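Nucleoporin NUP170 (Chaetomium thermophilum, PDB 5HAX) probably serves as a scaffold component of the nuclear pore complex, joining a beta-propeller to an alpha-helical domain. Local coordinates at residues A7-V12 with H673-L678; N14-L19 with L591-T596; R583-H588 with Q666-A671. All blocks are in the same frame, centred on the assembly; numbering follows the deposited sequence.

How the interactions relate
The three interactions tie three helices together in pairs: interaction 1 sets helix 5-20 against helix 663-694, interaction 2 sets helix 5-20 against helix 586-599, and interaction 3 joins the start of helix 586-599 to helix 663-694. Interactions 1 and 2 are buried and rest mainly on carbon contacts, alanine and leucine in the first, threonine and leucine in the second. Interaction 3 is only partly buried, and a carboxylate, a helix N-cap and bound water dominate it. Leu-675 lies close to all three: its CD2 belongs to interaction 1, while its CD1 packs on Leu-591 of interaction 2 and, 3.6 Å from NE2, on His-588 of interaction 3.

Interaction 1: A7-V12 with H673-L678; sequences AKAAQV and HALQKL
Ala-9 is the point at which helices 5-20 and 663-694 come together: its CA is 5.3 Å from that of Leu-675, and its CB contacts three residues of the partner helix. The axes of the 7-12 and 673-678 segments approach to 8.2 Å and cross nearly perpendicularly, at -92°. Such closeness is compatible with the small residues at the crossing, where the methyl of Ala-9 meets that of Ala-674 with CB atoms 4.1 Å apart. Ala-9 CB also lies 3.5 Å from Ala-674 O, a carbonyl already engaged by Leu-678 N within its own helix.

Leu-678 meets Ala-9 with both its CB and one methyl. Its CB already faces the alanine, 3.9 Å from Ala-9 CB. CG is anti to the backbone N (chi1 -179°), beside the carbonyl carbon, and chi2 of 59° brings CD2 against the methyl and carbonyl carbon of Ala-9. CD2 is the branch that makes the contact: it is 3.7 Å from Ala-9 CB and also reaches the backbone, with Ala-10 N at 4.0 Å.

The arrangement bridges remote parts of the sequence. Helix 5-20 precedes the strands of the beta-propeller, whereas helix 663-694 belongs to the alpha-helical region that follows it, so the chain, after the propeller strands, comes back to pack helix 663-694 on the N-terminal helix, the two segments being 661 residues apart at their closest ends. Methyl groups meet mainly other methyls here, with the backbone atoms Ala-674 O and Ala-10 N also in contact.

Leu-675 adds a third contact to Ala-9 CB. Its CG stands anti to the carbonyl carbon, beside the backbone N, and CD2 comes 3.9 Å from Ala-9 CB, while Trp-603, in a loop, touches Ala-10.

Interaction 2: N14-L19 with L591-T596; sequences NQTLQL and LALYLT
Thr-16 and Thr-596 face each other where helix 5-20 crosses helix 586-599, the segment axes approaching to 9.5 Å at -77°. Both threonines place OG1 anti to the carbonyl carbon and CG2 anti to the backbone N, so each hydroxyl can bond to its own helix one turn back. Thr-596 OG1 donates to Ala-592 O over 2.7 Å, from above the carbonyl plane, and that oxygen also accepts from Thr-596 N. Thr-16 OG1 is likewise paired with Val-12 O, so both hydroxyls are satisfied without bonding to one another.

Van der Waals contacts make up the join. Thr-16 CG2 crosses Leu-593 at about a right angle, 3.6 Å from its CD1, and Thr-16 CB lies 3.6 Å from Thr-596 OG1. The tightest spot is Leu-17 CD2 against Thr-596 CG2: 3.3 Å is shorter than usual van der Waals contact for two methyls. By contrast, the side of helix 5-20 carrying Gln-15 and Gln-18 is exposed, and Leu-19, also exposed, makes no contact with segment 591-596.

Behind the contact, helix 586-599 is embedded on further sides: Leu-591 and Leu-595 pack on helix 663-694, Leu-593 and Tyr-594 reach helix 522-533, and Tyr-594 meets Phe-467, shortly before strand 473-478, edge-to-face.

Interaction 3: R583-H588 with Q666-A671; sequences RLSSRH and QKEHQA
The N-terminus of helix 586-599 is capped by Ser-585, and this cap is clasped by Glu-668 of helix 663-694. Ser-585 OG accepts from His-588 N (3.1 Å), the capping bond, and donates to Glu-668 OE2 over a short 2.6 Å. The other carboxylate oxygen, OE1, accepts from Ser-585 N at 3.2 Å along an almost straight N-H line of 176°. Both oxygens are met from above the carboxylate plane. Glu-668 gets there by a chain that leaves with CG anti to the backbone N and then bends at chi2 (78°).

Leu-584 flanks the clasp: CD1 packs 3.7 Å from Ala-671 CB and also sits over one face of the His-588 ring, offset toward its rim, while Leu-584 CD2 lies beside Glu-668 OE1 (3.5 Å). Water 2 sits in the plane of that ring, 2.9 Å from His-588 NE2, and donates to Ala-671 O.

An alanine at Glu-668 would remove both acceptors and would probably leave the capping serine less firmly fixed against helix 663-694.

Water 1, donating to Glu-668 OE2 and accepting from Arg-587 NH2, relays the arginine to the carboxylate without a direct salt bridge. With two donors from Ser-585, the start of a helix and a nearby positive charge around this buried group, Glu-668 is likely to be stabilised as the anion.

Interaction 1: A7-V12 with H673-L678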
loop_
_atom_site.group_PDB
_atom_site.type_symbol
_atom_site.label_atom_id
_atom_site.label_comp_id
_atom_site.label_asym_id
_atom_site.label_seq_id
_atom_site.Cartn_x
_atom_site.Cartn_y
_atom_site.Cartn_z
ATOM N N ALA A 7 17.738 3.533 29.619
ATOM C CA ALA A 7 16.875 2.387 29.884
ATOM C C ALA A 7 15.453 2.826 30.204
ATOM O O ALA A 7 14.496 2.125 29.855
ATOM C CB ALA A 7 17.446 1.554 31.030
ATOM N N LYS A 8 15.293 3.974 30.866
ATOM C CA LYS A 8 13.960 4.515 31.104
ATOM C C LYS A 8 13.298 4.921 29.795
ATOM O O LYS A 8 12.128 4.599 29.550
ATOM C CB LYS A 8 14.041 5.715 32.048
ATOM C CG LYS A 8 13.522 5.461 33.455
ATOM C CD LYS A 8 13.255 6.779 34.171
ATOM C CE LYS A 8 12.626 6.569 35.540
ATOM N NZ LYS A 8 13.631 6.204 36.576
ATOM N N ALA A 9 14.037 5.632 28.941
ATOM C CA ALA A 9 13.491 6.067 27.662
ATOM C C ALA A 9 13.182 4.878 26.762
ATOM O O ALA A 9 12.184 4.889 26.034
ATOM C CB ALA A 9 14.469 7.020 26.978
ATOM N N ALA A 10 14.028 3.844 26.797
ATOM C CA ALA A 10 13.754 2.638 26.024
ATOM C C ALA A 10 12.442 1.997 26.450
ATOM O O ALA A 10 11.739 1.409 25.621
ATOM C CB ALA A 10 14.903 1.643 26.176
ATOM N N GLN A 11 12.099 2.101 27.735
ATOM C CA GLN A 11 10.811 1.602 28.205
ATOM C C GLN A 11 9.662 2.352 27.544
ATOM O O GLN A 11 8.644 1.750 27.181
ATOM C CB GLN A 11 10.729 1.734 29.724
ATOM C CG GLN A 11 10.262 0.482 30.440
ATOM C CD GLN A 11 10.180 0.676 31.942
ATOM O OE1 GLN A 11 11.013 1.360 32.538
ATOM N NE2 GLN A 11 9.168 0.082 32.562
ATOM N N VAL A 12 9.809 3.669 27.380
ATOM C CA VAL A 12 8.780 4.464 26.714
ATOM C C VAL A 12 8.654 4.050 25.253
ATOM O O VAL A 12 7.547 3.982 24.706
ATOM C CB VAL A 12 9.099 5.966 26.848
ATOM C CG1 VAL A 12 8.071 6.806 26.096
ATOM C CG2 VAL A 12 9.157 6.368 28.314
ATOM N N HIS A 673 14.983 14.617 29.423
ATOM C CA HIS A 673 16.421 14.373 29.419
ATOM C C HIS A 673 16.736 12.947 28.993
ATOM O O HIS A 673 17.664 12.715 28.209
ATOM C CB HIS A 673 17.006 14.648 30.804
ATOM C CG HIS A 673 18.370 14.066 31.001
ATOM N ND1 HIS A 673 19.518 14.696 30.572
ATOM C CD2 HIS A 673 18.769 12.903 31.569
ATOM C CE1 HIS A 673 20.566 13.951 30.872
ATOM N NE2 HIS A 673 20.139 12.857 31.477
ATOM N N ALA A 674 15.980 11.975 29.508
ATOM C CA ALA A 674 16.227 10.580 29.159
ATOM C C ALA A 674 16.027 10.340 27.667
ATOM O O ALA A 674 16.799 9.606 27.041
ATOM C CB ALA A 674 15.312 9.669 29.976
ATOM N N LEU A 675 14.997 10.955 27.079
ATOM C CA LEU A 675 14.764 10.797 25.647
ATOM C C LEU A 675 15.928 11.349 24.835
ATOM O O LEU A 675 16.358 10.733 23.854
ATOM C CB LEU A 675 13.463 11.491 25.242
ATOM C CG LEU A 675 12.154 10.841 25.694
ATOM C CD1 LEU A 675 10.973 11.704 25.277
ATOM C CD2 LEU A 675 12.015 9.435 25.122
ATOM N N GLN A 676 16.453 12.512 25.229
ATOM C CA GLN A 676 17.570 13.101 24.500
ATOM C C GLN A 676 18.831 12.258 24.632
ATOM O O GLN A 676 19.625 12.181 23.686
ATOM C CB GLN A 676 17.818 14.526 24.993
ATOM C CG GLN A 676 16.719 15.501 24.600
ATOM C CD GLN A 676 16.976 16.910 25.093
ATOM O OE1 GLN A 676 17.495 17.751 24.360
ATOM N NE2 GLN A 676 16.606 17.177 26.341
ATOM N N LYS A 677 19.036 11.618 25.786
ATOM C CA LYS A 677 20.166 10.708 25.930
ATOM C C LYS A 677 19.992 9.464 25.069
ATOM O O LYS A 677 20.981 8.901 24.586
ATOM C CB LYS A 677 20.345 10.318 27.397
ATOM C CG LYS A 677 21.137 11.328 28.212
ATOM C CD LYS A 677 22.610 11.308 27.831
ATOM C CE LYS A 677 23.394 12.386 28.557
ATOM N NZ LYS A 677 24.815 12.420 28.116
ATOM N N LEU A 678 18.750 9.018 24.870
ATOM C CA LEU A 678 18.514 7.893 23.975
ATOM C C LEU A 678 18.777 8.285 22.527
ATOM O O LEU A 678 19.295 7.481 21.745
ATOM C CB LEU A 678 17.083 7.382 24.148
ATOM C CG LEU A 678 16.674 6.187 23.283
ATOM C CD1 LEU A 678 17.572 4.988 23.547
ATOM C CD2 LEU A 678 15.217 5.832 23.534
#

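Interaction 2: N14-L19 with L591-T596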
loop_
_atom_site.group_PDB
_atom_site.type_symbol
_atom_site.label_atom_id
_atom_site.label_comp_id
_atom_site.label_asym_id
_atom_site.label_seq_id
_atom_site.Cartn_x
_atom_site.Cartn_y
_atom_site.Cartn_z
ATOM N N ASN A 14 9.355 1.068 23.882
ATOM C CA ASN A 14 8.717 -0.241 23.794
ATOM C C ASN A 14 7.209 -0.137 23.978
ATOM O O ASN A 14 6.442 -0.799 23.270
ATOM C CB ASN A 14 9.317 -1.187 24.833
ATOM C CG ASN A 14 10.712 -1.648 24.466
ATOM O OD1 ASN A 14 11.015 -1.890 23.298
ATOM N ND2 ASN A 14 11.574 -1.775 25.469
ATOM N N GLN A 15 6.766 0.690 24.925
ATOM C CA GLN A 15 5.336 0.856 25.156
ATOM C C GLN A 15 4.682 1.657 24.038
ATOM O O GLN A 15 3.498 1.457 23.745
ATOM C CB GLN A 15 5.106 1.532 26.507
ATOM C CG GLN A 15 5.529 0.675 27.694
ATOM C CD GLN A 15 5.772 1.486 28.952
ATOM O OE1 GLN A 15 5.365 2.643 29.049
ATOM N NE2 GLN A 15 6.449 0.880 29.923
ATOM N N THR A 16 5.434 2.562 23.406
ATOM C CA THR A 16 4.897 3.319 22.281
ATOM C C THR A 16 4.765 2.437 21.045
ATOM O O THR A 16 3.774 2.532 20.311
ATOM C CB THR A 16 5.790 4.526 21.998
ATOM O OG1 THR A 16 5.858 5.355 23.167
ATOM C CG2 THR A 16 5.249 5.347 20.836
ATOM N N LEU A 17 5.756 1.576 20.798
ATOM C CA LEU A 17 5.661 0.621 19.699
ATOM C C LEU A 17 4.410 -0.239 19.828
ATOM O O LEU A 17 3.680 -0.447 18.852
ATOM C CB LEU A 17 6.910 -0.262 19.663
ATOM C CG LEU A 17 8.233 0.409 19.288
ATOM C CD1 LEU A 17 9.393 -0.527 19.591
ATOM C CD2 LEU A 17 8.237 0.813 17.824
ATOM N N GLN A 18 4.149 -0.751 21.034
ATOM C CA GLN A 18 2.973 -1.586 21.252
ATOM C C GLN A 18 1.684 -0.800 21.057
ATOM O O GLN A 18 0.679 -1.361 20.607
ATOM C CB GLN A 18 3.017 -2.191 22.655
ATOM C CG GLN A 18 4.014 -3.331 22.805
ATOM C CD GLN A 18 4.299 -3.685 24.255
ATOM O OE1 GLN A 18 3.974 -2.928 25.170
ATOM N NE2 GLN A 18 4.911 -4.844 24.469
ATOM N N LEU A 19 1.694 0.492 21.389
ATOM C CA LEU A 19 0.503 1.311 21.203
ATOM C C LEU A 19 0.185 1.486 19.723
ATOM O O LEU A 19 -0.980 1.396 19.319
ATOM C CB LEU A 19 0.696 2.667 21.881
ATOM C CG LEU A 19 -0.568 3.480 22.158
ATOM C CD1 LEU A 19 -1.418 2.804 23.226
ATOM C CD2 LEU A 19 -0.207 4.898 22.576
ATOM N N LEU A 591 7.092 13.907 21.541
ATOM C CA LEU A 591 8.498 13.654 21.244
ATOM C C LEU A 591 8.800 12.163 21.267
ATOM O O LEU A 591 9.528 11.655 20.406
ATOM C CB LEU A 591 9.386 14.396 22.242
ATOM C CG LEU A 591 10.894 14.166 22.105
ATOM C CD1 LEU A 591 11.388 14.646 20.748
ATOM C CD2 LEU A 591 11.640 14.861 23.234
ATOM N N ALA A 592 8.247 11.447 22.248
ATOM C CA ALA A 592 8.432 10.001 22.311
ATOM C C ALA A 592 7.773 9.309 21.125
ATOM O O ALA A 592 8.328 8.354 20.569
ATOM C CB ALA A 592 7.866 9.463 23.624
ATOM N N LEU A 593 6.589 9.775 20.725
ATOM C CA LEU A 593 5.892 9.161 19.599
ATOM C C LEU A 593 6.673 9.356 18.307
ATOM O O LEU A 593 6.901 8.400 17.557
ATOM C CB LEU A 593 4.485 9.750 19.479
ATOM C CG LEU A 593 3.544 9.112 18.454
ATOM C CD1 LEU A 593 3.334 7.632 18.747
ATOM C CD2 LEU A 593 2.214 9.852 18.439
ATOM N N TYR A 594 7.104 10.591 18.041
ATOM C CA TYR A 594 7.883 10.869 16.839
ATOM C C TYR A 594 9.168 10.050 16.814
ATOM O O TYR A 594 9.479 9.392 15.815
ATOM C CB TYR A 594 8.192 12.364 16.759
ATOM C CG TYR A 594 8.949 12.769 15.518
ATOM C CD1 TYR A 594 8.530 12.357 14.262
ATOM C CD2 TYR A 594 10.077 13.576 15.599
ATOM C CE1 TYR A 594 9.217 12.725 13.121
ATOM C CE2 TYR A 594 10.772 13.951 14.463
ATOM C CZ TYR A 594 10.336 13.525 13.226
ATOM O OH TYR A 594 11.020 13.893 12.090
ATOM N N LEU A 595 9.931 10.078 17.912
ATOM C CA LEU A 595 11.197 9.350 17.958
ATOM C C LEU A 595 10.990 7.858 17.736
ATOM O O LEU A 595 11.746 7.223 16.990
ATOM C CB LEU A 595 11.896 9.594 19.296
ATOM C CG LEU A 595 13.175 8.784 19.532
ATOM C CD1 LEU A 595 14.206 9.083 18.456
ATOM C CD2 LEU A 595 13.736 9.064 20.918
ATOM N N THR A 596 9.979 7.278 18.388
ATOM C CA THR A 596 9.707 5.854 18.223
ATOM C C THR A 596 9.465 5.513 16.761
ATOM O O THR A 596 10.030 4.548 16.233
ATOM C CB THR A 596 8.499 5.451 19.070
ATOM O OG1 THR A 596 8.787 5.681 20.455
ATOM C CG2 THR A 596 8.153 3.975 18.859
#

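Interaction 3: R583-H588 with Q666-A671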
loop_
_atom_site.group_PDB
_atom_site.type_symbol
_atom_site.label_atom_id
_atom_site.label_comp_id
_atom_site.label_asym_id
_atom_site.label_seq_id
_atom_site.Cartn_x
_atom_site.Cartn_y
_atom_site.Cartn_z
ATOM N N ARG A 583 1.488 12.552 35.256
ATOM C CA ARG A 583 1.072 12.568 33.857
ATOM C C ARG A 583 1.937 13.589 33.126
ATOM O O ARG A 583 1.794 14.797 33.340
ATOM C CB ARG A 583 -0.409 12.908 33.718
ATOM C CG ARG A 583 -1.347 11.812 34.187
ATOM C CD ARG A 583 -2.777 12.096 33.758
ATOM N NE ARG A 583 -3.713 11.092 34.256
ATOM C CZ ARG A 583 -5.025 11.118 34.038
ATOM N NH1 ARG A 583 -5.566 12.099 33.327
ATOM N NH2 ARG A 583 -5.797 10.162 34.533
ATOM N N LEU A 584 2.830 13.102 32.269
ATOM C CA LEU A 584 3.697 13.980 31.501
ATOM C C LEU A 584 2.891 14.751 30.458
ATOM O O LEU A 584 1.773 14.378 30.092
ATOM C CB LEU A 584 4.807 13.173 30.826
ATOM C CG LEU A 584 5.716 12.406 31.791
ATOM C CD1 LEU A 584 6.641 11.473 31.031
ATOM C CD2 LEU A 584 6.522 13.369 32.650
ATOM N N SER A 585 3.476 15.846 29.982
ATOM C CA SER A 585 2.790 16.713 29.038
ATOM C C SER A 585 2.580 16.003 27.703
ATOM O O SER A 585 3.240 15.012 27.379
ATOM C CB SER A 585 3.583 18.001 28.812
ATOM O OG SER A 585 4.755 17.751 28.054
ATOM N N SER A 586 1.635 16.530 26.921
ATOM C CA SER A 586 1.452 16.056 25.557
ATOM C C SER A 586 2.660 16.377 24.690
ATOM O O SER A 586 2.891 15.695 23.686
ATOM C CB SER A 586 0.192 16.674 24.952
ATOM O OG SER A 586 -0.955 16.301 25.696
ATOM N N ARG A 587 3.431 17.399 25.064
ATOM C CA ARG A 587 4.670 17.705 24.362
ATOM C C ARG A 587 5.673 16.566 24.501
ATOM O O ARG A 587 6.362 16.213 23.537
ATOM C CB ARG A 587 5.247 19.011 24.910
ATOM C CG ARG A 587 6.294 19.670 24.037
ATOM C CD ARG A 587 6.768 20.987 24.646
ATOM N NE ARG A 587 5.698 21.983 24.738
ATOM C CZ ARG A 587 4.930 22.181 25.806
ATOM N NH1 ARG A 587 3.990 23.116 25.777
ATOM N NH2 ARG A 587 5.088 21.453 26.904
ATOM N N HIS A 588 5.762 15.973 25.695
ATOM C CA HIS A 588 6.670 14.850 25.906
ATOM C C HIS A 588 6.223 13.623 25.121
ATOM O O HIS A 588 7.028 12.994 24.422
ATOM C CB HIS A 588 6.759 14.509 27.392
ATOM C CG HIS A 588 7.363 13.166 27.659
ATOM N ND1 HIS A 588 6.623 12.002 27.650
ATOM C CD2 HIS A 588 8.639 12.797 27.921
ATOM C CE1 HIS A 588 7.416 10.976 27.903
ATOM N NE2 HIS A 588 8.645 11.431 28.072
ATOM N N GLN A 666 9.608 18.507 37.544
ATOM C CA GLN A 666 10.830 17.749 37.791
ATOM C C GLN A 666 10.883 16.503 36.918
ATOM O O GLN A 666 11.845 16.286 36.173
ATOM C CB GLN A 666 10.920 17.375 39.272
ATOM C CG GLN A 666 11.768 18.324 40.101
ATOM C CD GLN A 666 13.241 18.234 39.756
ATOM O OE1 GLN A 666 13.709 17.219 39.237
ATOM N NE2 GLN A 666 13.981 19.299 40.039
ATOM N N LYS A 667 9.848 15.663 37.002
ATOM C CA LYS A 667 9.827 14.437 36.213
ATOM C C LYS A 667 9.677 14.732 34.727
ATOM O O LYS A 667 10.121 13.938 33.890
ATOM C CB LYS A 667 8.700 13.523 36.698
ATOM C CG LYS A 667 8.829 13.108 38.160
ATOM C CD LYS A 667 10.090 12.287 38.406
ATOM C CE LYS A 667 10.209 11.858 39.861
ATOM N NZ LYS A 667 11.457 11.084 40.120
ATOM N N GLU A 668 9.058 15.862 34.381
ATOM C CA GLU A 668 9.033 16.301 32.989
ATOM C C GLU A 668 10.449 16.541 32.479
ATOM O O GLU A 668 10.810 16.106 31.379
ATOM C CB GLU A 668 8.186 17.569 32.868
ATOM C CG GLU A 668 8.078 18.160 31.461
ATOM C CD GLU A 668 7.105 17.415 30.563
ATOM O OE1 GLU A 668 6.412 16.494 31.046
ATOM O OE2 GLU A 668 7.030 17.758 29.363
ATOM N N HIS A 669 11.268 17.228 33.279
ATOM C CA HIS A 669 12.658 17.467 32.905
ATOM C C HIS A 669 13.440 16.160 32.818
ATOM O O HIS A 669 14.224 15.959 31.884
ATOM C CB HIS A 669 13.303 18.416 33.916
ATOM C CG HIS A 669 14.751 18.691 33.657
ATOM N ND1 HIS A 669 15.181 19.658 32.774
ATOM C CD2 HIS A 669 15.871 18.130 34.173
ATOM C CE1 HIS A 669 16.501 19.679 32.754
ATOM N NE2 HIS A 669 16.945 18.761 33.594
ATOM N N GLN A 670 13.237 15.260 33.784
ATOM C CA GLN A 670 13.941 13.981 33.769
ATOM C C GLN A 670 13.537 13.140 32.565
ATOM O O GLN A 670 14.389 12.521 31.916
ATOM C CB GLN A 670 13.661 13.215 35.062
ATOM C CG GLN A 670 14.146 13.909 36.321
ATOM C CD GLN A 670 13.607 13.262 37.583
ATOM O OE1 GLN A 670 13.453 12.042 37.653
ATOM N NE2 GLN A 670 13.308 14.080 38.586
ATOM N N ALA A 671 12.238 13.098 32.257
ATOM C CA ALA A 671 11.764 12.306 31.128
ATOM C C ALA A 671 12.322 12.838 29.814
ATOM O O ALA A 671 12.829 12.075 28.985
ATOM C CB ALA A 671 10.235 12.300 31.102
HETATM O O HOH W 1 7.440 19.778 28.052
HETATM O O HOH W 2 10.868 9.695 28.777
#